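3-methylornithine synthase (PDB 3T7V) catalyses the radical-based isomerization of L-lysine to (3R)-3-methyl-D-ornithine in pyrrolysine biosynthesis, using a [4Fe-4S] cluster and S-adenosylmethionine. Local coordinates at residues I65-C71 with N87-L91; I283-V287 with S326-L331. All coordinates share one frame. Numbering follows the deposited sequence.

Interaction 1 of 2, residues I65-C71 with N87-L91; sequences IYFSTYC and NRYRL. With SF4 (iron/sulfur cluster), chain B.
In this radical SAM barrel, the C-terminal end of strand 58-68 runs into the cluster-binding loop, whose CX3CX2C motif comprises Cys71, Cys75 and Cys78. The chain then returns as 87-91, extended and antiparallel to 65-71. Ser68 and Arg90 form a single non-hydrogen-bonded pair (CA–CA 4.2 Å), flanked by the hydrogen bonds Leu91 N to Phe67 O and Thr69 N to Tyr89 O, both 2.9 Å. Thr69, chi1 p, uses OG1 twice, accepting from Tyr89 N (3.0 Å) and donating to water 2, which in turn donates a hydrogen bond to Asn87 O. Arg88 NH1 donates to Thr69 O at 2.8 Å and also to Tyr80 O, and NH2 to Asn81 O and Asn84 O, tying the loop together. Tyr89, chi1 p, swings its ring over Thr69 CG2 (CH-pi), and its OH donates to Tyr66 O (2.7 Å) while accepting from Glu308 N. Water 1 donates to both Phe67 O and Leu91 O. Tyr70, chi1 m, is sandwiched between Arg88 CB and the guanidinium of Arg90, stacked with centres 4.2 Å apart; Asp118 takes Arg90 NE and Ser68 OG. One residue beyond Tyr70, Cys71 SG ligates cluster iron FE2 at 2.3 Å.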
loop_
_atom_site.group_PDB
_atom_site.type_symbol
_atom_site.label_atom_id
_atom_site.label_comp_id
_atom_site.label_asym_id
_atom_site.label_seq_id
_atom_site.Cartn_x
_atom_site.Cartn_y
_atom_site.Cartn_z
ATOM N N ILE A 65 -1.412 7.426 -8.654
ATOM C CA ILE A 65 -1.755 7.633 -10.089
ATOM C C ILE A 65 -1.956 6.299 -10.746
ATOM O O ILE A 65 -0.983 5.604 -11.138
ATOM C CB ILE A 65 -0.665 8.415 -10.829
ATOM C CG1 ILE A 65 -0.384 9.788 -10.120
ATOM C CG2 ILE A 65 -1.107 8.657 -12.296
ATOM C CD1 ILE A 65 0.741 10.548 -10.826
ATOM N N TYR A 66 -3.233 5.943 -10.865
ATOM C CA TYR A 66 -3.611 4.656 -11.497
ATOM C C TYR A 66 -3.745 4.979 -12.979
ATOM O O TYR A 66 -4.746 5.545 -13.423
ATOM C CB TYR A 66 -4.945 4.229 -10.873
ATOM C CG TYR A 66 -5.322 2.771 -11.048
ATOM C CD1 TYR A 66 -4.605 1.866 -11.805
ATOM C CD2 TYR A 66 -6.482 2.329 -10.418
ATOM C CE1 TYR A 66 -4.954 0.525 -11.876
ATOM C CE2 TYR A 66 -6.866 0.996 -10.499
ATOM C CZ TYR A 66 -6.097 0.133 -11.243
ATOM O OH TYR A 66 -6.577 -1.173 -11.286
ATOM N N PHE A 67 -2.654 4.719 -13.737
ATOM C CA PHE A 67 -2.538 5.262 -15.106
ATOM C C PHE A 67 -3.100 4.348 -16.206
ATOM O O PHE A 67 -3.286 4.775 -17.312
ATOM C CB PHE A 67 -1.078 5.655 -15.456
ATOM C CG PHE A 67 -0.089 4.539 -15.453
ATOM C CD1 PHE A 67 0.609 4.269 -14.310
ATOM C CD2 PHE A 67 0.137 3.750 -16.580
ATOM C CE1 PHE A 67 1.509 3.227 -14.258
ATOM C CE2 PHE A 67 1.016 2.671 -16.574
ATOM C CZ PHE A 67 1.742 2.409 -15.373
ATOM N N SER A 68 -3.417 3.107 -15.814
ATOM C CA SER A 68 -4.115 2.194 -16.717
ATOM C C SER A 68 -4.859 1.166 -15.915
ATOM O O SER A 68 -4.260 0.517 -15.032
ATOM C CB SER A 68 -3.154 1.478 -17.666
ATOM O OG SER A 68 -3.965 0.554 -18.443
ATOM N N THR A 69 -6.169 1.021 -16.197
ATOM C CA THR A 69 -6.982 0.056 -15.462
ATOM C C THR A 69 -7.256 -1.177 -16.265
ATOM O O THR A 69 -8.138 -1.949 -15.927
ATOM C CB THR A 69 -8.259 0.649 -14.910
ATOM O OG1 THR A 69 -9.011 1.114 -16.034
ATOM C CG2 THR A 69 -7.962 1.867 -13.963
ATOM N N TYR A 70 -6.461 -1.407 -17.308
ATOM C CA TYR A 70 -6.478 -2.690 -17.989
ATOM C C TYR A 70 -5.623 -3.722 -17.291
ATOM O O TYR A 70 -4.517 -3.434 -16.893
ATOM C CB TYR A 70 -5.953 -2.517 -19.430
ATOM C CG TYR A 70 -6.938 -1.786 -20.296
ATOM C CD1 TYR A 70 -6.944 -0.388 -20.327
ATOM C CD2 TYR A 70 -7.854 -2.483 -21.044
ATOM C CE1 TYR A 70 -7.877 0.291 -21.086
ATOM C CE2 TYR A 70 -8.797 -1.758 -21.826
ATOM C CZ TYR A 70 -8.755 -0.377 -21.812
ATOM O OH TYR A 70 -9.696 0.294 -22.596
ATOM N N CYS A 71 -6.136 -4.941 -17.190
ATOM C CA CYS A 71 -5.370 -6.042 -16.566
ATOM C C CYS A 71 -5.631 -7.345 -17.276
ATOM O O CYS A 71 -6.789 -7.662 -17.557
ATOM C CB CYS A 71 -5.724 -6.156 -15.131
ATOM S SG CYS A 71 -4.494 -7.250 -14.292
ATOM N N ASN A 87 -15.778 -0.459 -17.077
ATOM C CA ASN A 87 -15.174 0.723 -17.732
ATOM C C ASN A 87 -13.678 0.583 -17.428
ATOM O O ASN A 87 -13.303 0.228 -16.287
ATOM C CB ASN A 87 -15.739 2.010 -17.142
ATOM C CG ASN A 87 -15.061 3.214 -17.708
ATOM O OD1 ASN A 87 -14.347 3.968 -17.007
ATOM N ND2 ASN A 87 -15.041 3.245 -18.947
ATOM N N ARG A 88 -12.828 0.863 -18.440
ATOM C CA ARG A 88 -11.370 0.825 -18.286
ATOM C C ARG A 88 -10.780 1.977 -19.073
ATOM O O ARG A 88 -11.320 2.403 -20.102
ATOM C CB ARG A 88 -10.789 -0.430 -18.884
ATOM C CG ARG A 88 -11.214 -1.618 -17.979
ATOM C CD ARG A 88 -10.601 -2.862 -18.420
ATOM N NE ARG A 88 -11.241 -4.034 -17.876
ATOM C CZ ARG A 88 -10.758 -4.709 -16.821
ATOM N NH1 ARG A 88 -9.655 -4.346 -16.148
ATOM N NH2 ARG A 88 -11.390 -5.825 -16.449
ATOM N N TYR A 89 -9.691 2.542 -18.542
ATOM C CA TYR A 89 -9.046 3.658 -19.201
ATOM C C TYR A 89 -7.556 3.466 -19.254
ATOM O O TYR A 89 -6.992 2.698 -18.432
ATOM C CB TYR A 89 -9.428 4.997 -18.504
ATOM C CG TYR A 89 -8.899 5.160 -17.074
ATOM C CD1 TYR A 89 -9.708 4.924 -15.963
ATOM C CD2 TYR A 89 -7.556 5.580 -16.852
ATOM C CE1 TYR A 89 -9.238 5.096 -14.672
ATOM C CE2 TYR A 89 -7.037 5.706 -15.526
ATOM C CZ TYR A 89 -7.902 5.508 -14.477
ATOM O OH TYR A 89 -7.385 5.657 -13.201
ATOM N N ARG A 90 -6.893 4.222 -20.108
ATOM C CA ARG A 90 -5.405 4.181 -20.227
ATOM C C ARG A 90 -5.011 5.609 -20.516
ATOM O O ARG A 90 -5.352 6.163 -21.573
ATOM C CB ARG A 90 -5.007 3.239 -21.338
ATOM C CG ARG A 90 -3.496 3.149 -21.524
ATOM C CD ARG A 90 -3.125 2.229 -22.692
ATOM N NE ARG A 90 -3.595 0.819 -22.490
ATOM C CZ ARG A 90 -4.518 0.166 -23.191
ATOM N NH1 ARG A 90 -5.306 0.807 -24.133
ATOM N NH2 ARG A 90 -4.707 -1.093 -22.987
ATOM N N LEU A 91 -4.406 6.284 -19.545
ATOM C CA LEU A 91 -4.080 7.741 -19.700
ATOM C C LEU A 91 -3.136 7.897 -20.889
ATOM O O LEU A 91 -2.189 7.123 -21.108
ATOM C CB LEU A 91 -3.368 8.270 -18.474
ATOM C CG LEU A 91 -4.189 8.183 -17.177
ATOM C CD1 LEU A 91 -3.357 8.803 -16.072
ATOM C CD2 LEU A 91 -5.572 8.901 -17.325
HETATM FE FE1 SF4 B . -3.366 -6.202 -9.863
HETATM FE FE2 SF4 B . -4.845 -7.140 -12.034
HETATM FE FE3 SF4 B . -6.190 -6.405 -9.848
HETATM FE FE4 SF4 B . -4.769 -8.634 -9.811
HETATM S S1 SF4 B . -6.556 -8.261 -11.147
HETATM S S2 SF4 B . -4.774 -7.024 -8.209
HETATM S S3 SF4 B . -2.991 -8.159 -11.097
HETATM S S4 SF4 B . -5.006 -5.039 -11.160
HETATM O O HOH W 1 -1.413 5.059 -19.474
HETATM O O HOH W 2 -11.488 1.985 -14.932
#

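Interaction 2 of 2, residues I283-V287 with S326-L331; sequences IDGMV and SVVRRL
Two outer helices of the TIM barrel pack side by side here: 283-287 and 326-331, both helical, the first kinked at Ile283 and Asp284, whose N atoms lack a bond to the turn before, run 38° apart in direction (crossing angle -38°), their axes 10.5 Å apart at closest approach. The helices converge at Ile283 and Val327, whose CA atoms lie 6.7 Å apart. The main bump is Arg330, a knob in the hollow among Ile283, Asp284, Met286 and Val287. It leaves its helix with chi1 t, then bends through p at chi2 and chi3, laying CG 3.6 Å from Val287 CG2 and one guanidinium face over Ile283 CG2, with CZ 3.7 Å from that methyl. This bend brings Arg330 NH1 to 2.9 Å from Asp284 OD1, a salt bridge on the exposed side of the contact. In return Ile283 pushes CD1 to 3.6 Å from Ser326 CB, and Met286 reaches across with SD 3.8 Å from Val327 CG1 and CE 4.1 Å from Leu331 CD2. Inward, Met286 and Val327 rest on Val297 of strand 296-300, and Val327 also meets Leu61 of strand 58-68.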
loop_
_atom_site.group_PDB
_atom_site.type_symbol
_atom_site.label_atom_id
_atom_site.label_comp_id
_atom_site.label_asym_id
_atom_site.label_seq_id
_atom_site.Cartn_x
_atom_site.Cartn_y
_atom_site.Cartn_z
ATOM N N ILE A 283 -10.627 9.766 4.486
ATOM C CA ILE A 283 -9.934 10.579 5.478
ATOM C C ILE A 283 -10.326 10.204 6.919
ATOM O O ILE A 283 -9.477 10.133 7.788
ATOM C CB ILE A 283 -10.036 12.087 5.105
ATOM C CG1 ILE A 283 -9.201 12.292 3.808
ATOM C CG2 ILE A 283 -9.392 12.902 6.226
ATOM C CD1 ILE A 283 -9.336 13.605 3.050
ATOM N N ASP A 284 -11.596 9.889 7.166
ATOM C CA ASP A 284 -11.921 9.464 8.549
ATOM C C ASP A 284 -11.161 8.173 8.904
ATOM O O ASP A 284 -10.652 7.974 10.031
ATOM C CB ASP A 284 -13.434 9.193 8.706
ATOM C CG ASP A 284 -14.306 10.447 8.502
ATOM O OD1 ASP A 284 -13.805 11.598 8.680
ATOM O OD2 ASP A 284 -15.524 10.286 8.219
ATOM N N GLY A 285 -11.088 7.266 7.919
ATOM C CA GLY A 285 -10.381 6.004 8.130
ATOM C C GLY A 285 -8.881 6.256 8.320
ATOM O O GLY A 285 -8.180 5.520 9.044
ATOM N N MET A 286 -8.363 7.279 7.656
ATOM C CA MET A 286 -6.930 7.663 7.788
ATOM C C MET A 286 -6.608 7.999 9.246
ATOM O O MET A 286 -5.519 7.612 9.758
ATOM C CB MET A 286 -6.624 8.874 6.886
ATOM C CG MET A 286 -5.149 9.351 6.975
ATOM S SD MET A 286 -5.062 11.084 6.431
ATOM C CE MET A 286 -5.821 11.955 7.840
ATOM N N VAL A 287 -7.511 8.745 9.905
ATOM C CA VAL A 287 -7.293 9.102 11.292
ATOM C C VAL A 287 -7.128 7.829 12.153
ATOM O O VAL A 287 -6.160 7.732 12.929
ATOM C CB VAL A 287 -8.467 9.960 11.801
ATOM C CG1 VAL A 287 -8.242 10.329 13.282
ATOM C CG2 VAL A 287 -8.508 11.241 10.964
ATOM N N SER A 326 -6.975 18.356 1.896
ATOM C CA SER A 326 -7.901 17.855 2.942
ATOM C C SER A 326 -7.159 16.944 3.888
ATOM O O SER A 326 -7.445 16.924 5.080
ATOM C CB SER A 326 -9.102 17.108 2.402
ATOM O OG SER A 326 -9.734 17.886 1.470
ATOM N N VAL A 327 -6.267 16.107 3.345
ATOM C CA VAL A 327 -5.416 15.295 4.212
ATOM C C VAL A 327 -4.581 16.133 5.184
ATOM O O VAL A 327 -4.586 15.840 6.395
ATOM C CB VAL A 327 -4.458 14.396 3.380
ATOM C CG1 VAL A 327 -3.367 13.715 4.250
ATOM C CG2 VAL A 327 -5.229 13.285 2.657
ATOM N N VAL A 328 -3.924 17.194 4.694
ATOM C CA VAL A 328 -3.041 17.963 5.565
ATOM C C VAL A 328 -3.875 18.703 6.617
ATOM O O VAL A 328 -3.428 18.835 7.766
ATOM C CB VAL A 328 -2.157 18.895 4.721
ATOM C CG1 VAL A 328 -1.409 19.875 5.647
ATOM C CG2 VAL A 328 -1.143 18.105 3.898
ATOM N N ARG A 329 -5.047 19.187 6.223
ATOM C CA ARG A 329 -5.976 19.871 7.193
ATOM C C ARG A 329 -6.293 18.897 8.312
ATOM O O ARG A 329 -6.295 19.288 9.492
ATOM C CB ARG A 329 -7.269 20.282 6.474
ATOM C CG ARG A 329 -8.383 20.789 7.401
ATOM C CD ARG A 329 -9.617 21.326 6.648
ATOM N NE ARG A 329 -10.678 21.709 7.592
ATOM C CZ ARG A 329 -11.891 22.165 7.256
ATOM N NH1 ARG A 329 -12.761 22.488 8.213
ATOM N NH2 ARG A 329 -12.245 22.295 5.975
ATOM N N ARG A 330 -6.639 17.632 7.951
ATOM C CA ARG A 330 -7.015 16.687 8.989
ATOM C C ARG A 330 -5.767 16.338 9.855
ATOM O O ARG A 330 -5.905 16.167 11.074
ATOM C CB ARG A 330 -7.666 15.420 8.389
ATOM C CG ARG A 330 -8.186 14.438 9.428
ATOM C CD ARG A 330 -9.424 14.965 10.173
ATOM N NE ARG A 330 -10.430 15.282 9.164
ATOM C CZ ARG A 330 -11.448 14.479 8.822
ATOM N NH1 ARG A 330 -11.595 13.294 9.411
ATOM N NH2 ARG A 330 -12.311 14.856 7.877
ATOM N N LEU A 331 -4.589 16.186 9.250
ATOM C CA LEU A 331 -3.376 15.907 10.091
ATOM C C LEU A 331 -3.198 17.052 11.115
ATOM O O LEU A 331 -2.806 16.773 12.259
ATOM C CB LEU A 331 -2.112 15.898 9.222
ATOM C CG LEU A 331 -2.182 14.729 8.222
ATOM C CD1 LEU A 331 -0.908 14.847 7.399
ATOM C CD2 LEU A 331 -2.139 13.393 8.942
#

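How the interactions relate
Interaction 1 comes first along the chain and closes before interaction 2 opens. Their centres are 26 Å apart, their nearest atoms about 13 Å, and they do not touch. What joins them is the barrel sheet: strand 58-68, whose far end carries residues 65-71, pairs in parallel with strand 296-300 and, through Leu61, also backs the helix holding 326-331. Interaction 1 belongs to the C-terminal strand ends, where the cluster and S-adenosylmethionine are bound, while interaction 2 belongs to the helical layer around the barrel, with Met286 about 11 Å from the bound 5-amino-D-isoleucine. One pairs the two ends of the cluster-binding loop; the other joins helices near the closure of the barrel.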